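Local structure of germination protein YpeB (Bacillus megaterium QM B1551, 5BOI) at residues Ser21-Lys26 / Thr58-Thr63. The protein takes part in the germination of Bacillus spores, and its C-terminal part, built of PepSY domains, probably has an inhibitory role. Numbering follows the deposited sequence.
Sequences SFLNLK and TYMDIT
Met-60, on strand 57-63, reaches across to Phe-22, in the last turn of helix 12-22, and to Leu-23, part of the helix-on-sheet packing of a PepSY domain. The meeting is wholly apolar. With CG anti to the backbone N (chi1 -179°) and the rest of the chain extended, the methionine spans the gap between strand and helix, a job suited to a long, unbranched side chain. Met-60 CE lies obliquely against the ring, 3.7 Å from Phe-22 CD2, with CG and CB of the same phenylalanine slightly farther off. Phe-22 suits this buried place because a large flat ring has both faces and a rim to offer, and it makes edge-to-face pairs with Phe-95, His-99 and Phe-149. Cut back to an alanine, the Met-60 side chain would lose SD and CE, which would probably open a gap between the Phe-22 ring and Leu-23 CD1.

Leu-23 runs alongside the methionine in the opposite direction, and Leu-23 CD1 lies 3.8 Å from Met-60 SD. Asn-24, the first residue to leave helical angles, has positive phi (58°) in a Schellman motif that closes the helix. Thr-58, partly exposed, suits the margin: its methyl, anti to the backbone N, offers the apolar branch, and it meets the branched leucine tip to tip, Thr-58 CG2 4.0 Å from Leu-23 CD1.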
ATOM      1  N   SER A  21       7.489  14.032  12.285  1.00 64.90           N
ATOM      2  CA  SER A  21       6.051  13.826  12.436  1.00 67.01           C
ATOM      3  C   SER A  21       5.589  12.438  11.983  1.00 68.22           C
ATOM      4  O   SER A  21       4.875  11.741  12.707  1.00 65.98           O
ATOM      5  CB  SER A  21       5.300  14.902  11.656  1.00 75.57           C
ATOM      6  OG  SER A  21       3.970  15.023  12.119  1.00 87.10           O
ATOM      7  N   PHE A  22       6.002  12.046  10.780  1.00 63.02           N
ATOM      8  CA  PHE A  22       5.622  10.764  10.186  1.00 62.62           C
ATOM      9  C   PHE A  22       6.098   9.561  11.001  1.00 65.32           C
ATOM     10  O   PHE A  22       5.396   8.554  11.111  1.00 61.48           O
ATOM     11  CB  PHE A  22       6.188  10.683   8.767  1.00 57.55           C
ATOM     12  CG  PHE A  22       5.560   9.622   7.909  1.00 56.28           C
ATOM     13  CD1 PHE A  22       4.305   9.815   7.347  1.00 55.43           C
ATOM     14  CD2 PHE A  22       6.238   8.445   7.640  1.00 49.83           C
ATOM     15  CE1 PHE A  22       3.735   8.841   6.539  1.00 58.61           C
ATOM     16  CE2 PHE A  22       5.675   7.467   6.829  1.00 50.58           C
ATOM     17  CZ  PHE A  22       4.419   7.669   6.278  1.00 53.74           C
ATOM     18  N   LEU A  23       7.300   9.675  11.563  1.00 64.30           N
ATOM     19  CA  LEU A  23       7.960   8.559  12.236  1.00 58.90           C
ATOM     20  C   LEU A  23       7.852   8.670  13.746  1.00 70.01           C
ATOM     21  O   LEU A  23       8.394   7.840  14.480  1.00 61.61           O
ATOM     22  CB  LEU A  23       9.435   8.496  11.838  1.00 57.50           C
ATOM     23  CG  LEU A  23       9.743   8.232  10.367  1.00 58.12           C
ATOM     24  CD1 LEU A  23      11.229   8.422  10.121  1.00 54.09           C
ATOM     25  CD2 LEU A  23       9.299   6.834   9.986  1.00 57.65           C
ATOM     26  N   ASN A  24       7.166   9.712  14.198  1.00 66.94           N
ATOM     27  CA  ASN A  24       6.951   9.935  15.618  1.00 79.73           C
ATOM     28  C   ASN A  24       8.277  10.032  16.368  1.00 77.18           C
ATOM     29  O   ASN A  24       8.459   9.397  17.404  1.00 72.91           O
ATOM     30  CB  ASN A  24       6.081   8.815  16.198  1.00 87.10           C
ATOM     31  CG  ASN A  24       5.156   9.299  17.290  1.00 96.52           C
ATOM     32  OD1 ASN A  24       5.062  10.498  17.558  1.00 98.39           O
ATOM     33  ND2 ASN A  24       4.451   8.367  17.921  1.00 97.91           N
ATOM     34  N   LEU A  25       9.207  10.814  15.827  1.00 77.83           N
ATOM     35  CA  LEU A  25      10.503  11.022  16.464  1.00 82.56           C
ATOM     36  C   LEU A  25      10.376  12.046  17.591  1.00101.55           C
ATOM     37  O   LEU A  25       9.673  13.047  17.451  1.00 97.56           O
ATOM     38  CB  LEU A  25      11.540  11.487  15.441  1.00 72.71           C
ATOM     39  CG  LEU A  25      11.684  10.668  14.155  1.00 71.35           C
ATOM     40  CD1 LEU A  25      12.688  11.331  13.225  1.00 70.12           C
ATOM     41  CD2 LEU A  25      12.081   9.224  14.442  1.00 64.82           C
ATOM     42  N   LYS A  26      11.061  11.801  18.704  1.00124.37           N
ATOM     43  CA  LYS A  26      10.942  12.669  19.873  1.00127.84           C
ATOM     44  C   LYS A  26      11.975  13.797  19.907  1.00128.18           C
ATOM     45  O   LYS A  26      11.758  14.818  20.565  1.00137.95           O
ATOM     46  CB  LYS A  26      11.028  11.837  21.156  1.00126.12           C
ATOM     47  CG  LYS A  26      10.260  10.521  21.090  1.00117.96           C
ATOM     48  CD  LYS A  26      11.122   9.331  21.475  1.00113.13           C
ATOM     49  CE  LYS A  26      10.245   8.158  21.882  1.00109.14           C
ATOM     50  NZ  LYS A  26      10.978   7.168  22.714  1.00108.33           N
ATOM     51  N   THR A  58      17.279   4.346  10.292  1.00 46.37           N
ATOM     52  CA  THR A  58      16.046   4.411   9.517  1.00 44.40           C
ATOM     53  C   THR A  58      16.300   5.242   8.270  1.00 45.10           C
ATOM     54  O   THR A  58      16.932   6.303   8.335  1.00 48.69           O
ATOM     55  CB  THR A  58      14.888   5.029  10.332  1.00 46.31           C
ATOM     56  OG1 THR A  58      14.553   4.154  11.415  1.00 52.16           O
ATOM     57  CG2 THR A  58      13.642   5.246   9.449  1.00 43.56           C
ATOM     58  N   TYR A  59      15.811   4.755   7.135  1.00 44.18           N
ATOM     59  CA  TYR A  59      16.015   5.431   5.868  1.00 44.89           C
ATOM     60  C   TYR A  59      14.679   5.940   5.360  1.00 49.31           C
ATOM     61  O   TYR A  59      13.697   5.202   5.322  1.00 44.36           O
ATOM     62  CB  TYR A  59      16.661   4.489   4.851  1.00 52.35           C
ATOM     63  CG  TYR A  59      17.879   3.777   5.399  1.00 52.46           C
ATOM     64  CD1 TYR A  59      17.751   2.596   6.129  1.00 59.48           C
ATOM     65  CD2 TYR A  59      19.152   4.294   5.212  1.00 53.29           C
ATOM     66  CE1 TYR A  59      18.863   1.944   6.642  1.00 60.58           C
ATOM     67  CE2 TYR A  59      20.266   3.650   5.718  1.00 51.59           C
ATOM     68  CZ  TYR A  59      20.116   2.477   6.433  1.00 58.10           C
ATOM     69  OH  TYR A  59      21.221   1.834   6.942  1.00 63.19           O
ATOM     70  N   MET A  60      14.645   7.203   4.973  1.00 45.05           N
ATOM     71  CA  MET A  60      13.403   7.802   4.544  1.00 46.61           C
ATOM     72  C   MET A  60      13.611   8.690   3.340  1.00 55.61           C
ATOM     73  O   MET A  60      14.535   9.505   3.304  1.00 66.88           O
ATOM     74  CB  MET A  60      12.775   8.610   5.675  1.00 42.39           C
ATOM     75  CG  MET A  60      11.447   9.230   5.262  1.00 49.72           C
ATOM     76  SD  MET A  60      10.489   9.843   6.663  1.00 48.13           S
ATOM     77  CE  MET A  60       8.938  10.251   5.857  1.00 55.54           C
ATOM     78  N   ASP A  61      12.740   8.536   2.355  1.00 47.21           N
ATOM     79  CA  ASP A  61      12.784   9.382   1.183  1.00 51.44           C
ATOM     80  C   ASP A  61      11.554  10.284   1.135  1.00 52.12           C
ATOM     81  O   ASP A  61      10.421   9.856   1.388  1.00 46.55           O
ATOM     82  CB  ASP A  61      12.898   8.535  -0.084  1.00 54.56           C
ATOM     83  CG  ASP A  61      14.243   7.821  -0.183  1.00 71.47           C
ATOM     84  OD1 ASP A  61      15.208   8.447  -0.668  1.00 70.39           O
ATOM     85  OD2 ASP A  61      14.337   6.640   0.221  1.00 77.94           O
ATOM     86  N   ILE A  62      11.800  11.548   0.835  1.00 55.74           N
ATOM     87  CA  ILE A  62      10.747  12.543   0.728  1.00 58.03           C
ATOM     88  C   ILE A  62      10.938  13.307  -0.573  1.00 62.41           C
ATOM     89  O   ILE A  62      12.066  13.543  -1.005  1.00 73.81           O
ATOM     90  CB  ILE A  62      10.759  13.516   1.925  1.00 62.77           C
ATOM     91  CG1 ILE A  62      10.873  12.741   3.244  1.00 58.11           C
ATOM     92  CG2 ILE A  62       9.541  14.427   1.903  1.00 63.54           C
ATOM     93  CD1 ILE A  62      10.602  13.570   4.477  1.00 57.33           C
ATOM     94  N   THR A  63       9.836  13.677  -1.207  1.00 57.50           N
ATOM     95  CA  THR A  63       9.907  14.370  -2.481  1.00 64.78           C
ATOM     96  C   THR A  63      10.421  15.790  -2.262  1.00 71.30           C
ATOM     97  O   THR A  63       9.947  16.499  -1.373  1.00 70.56           O
ATOM     98  CB  THR A  63       8.536  14.398  -3.181  1.00 62.64           C
ATOM     99  OG1 THR A  63       7.557  14.965  -2.302  1.00 67.35           O
ATOM    100  CG2 THR A  63       8.108  12.988  -3.533  1.00 56.93           C
TER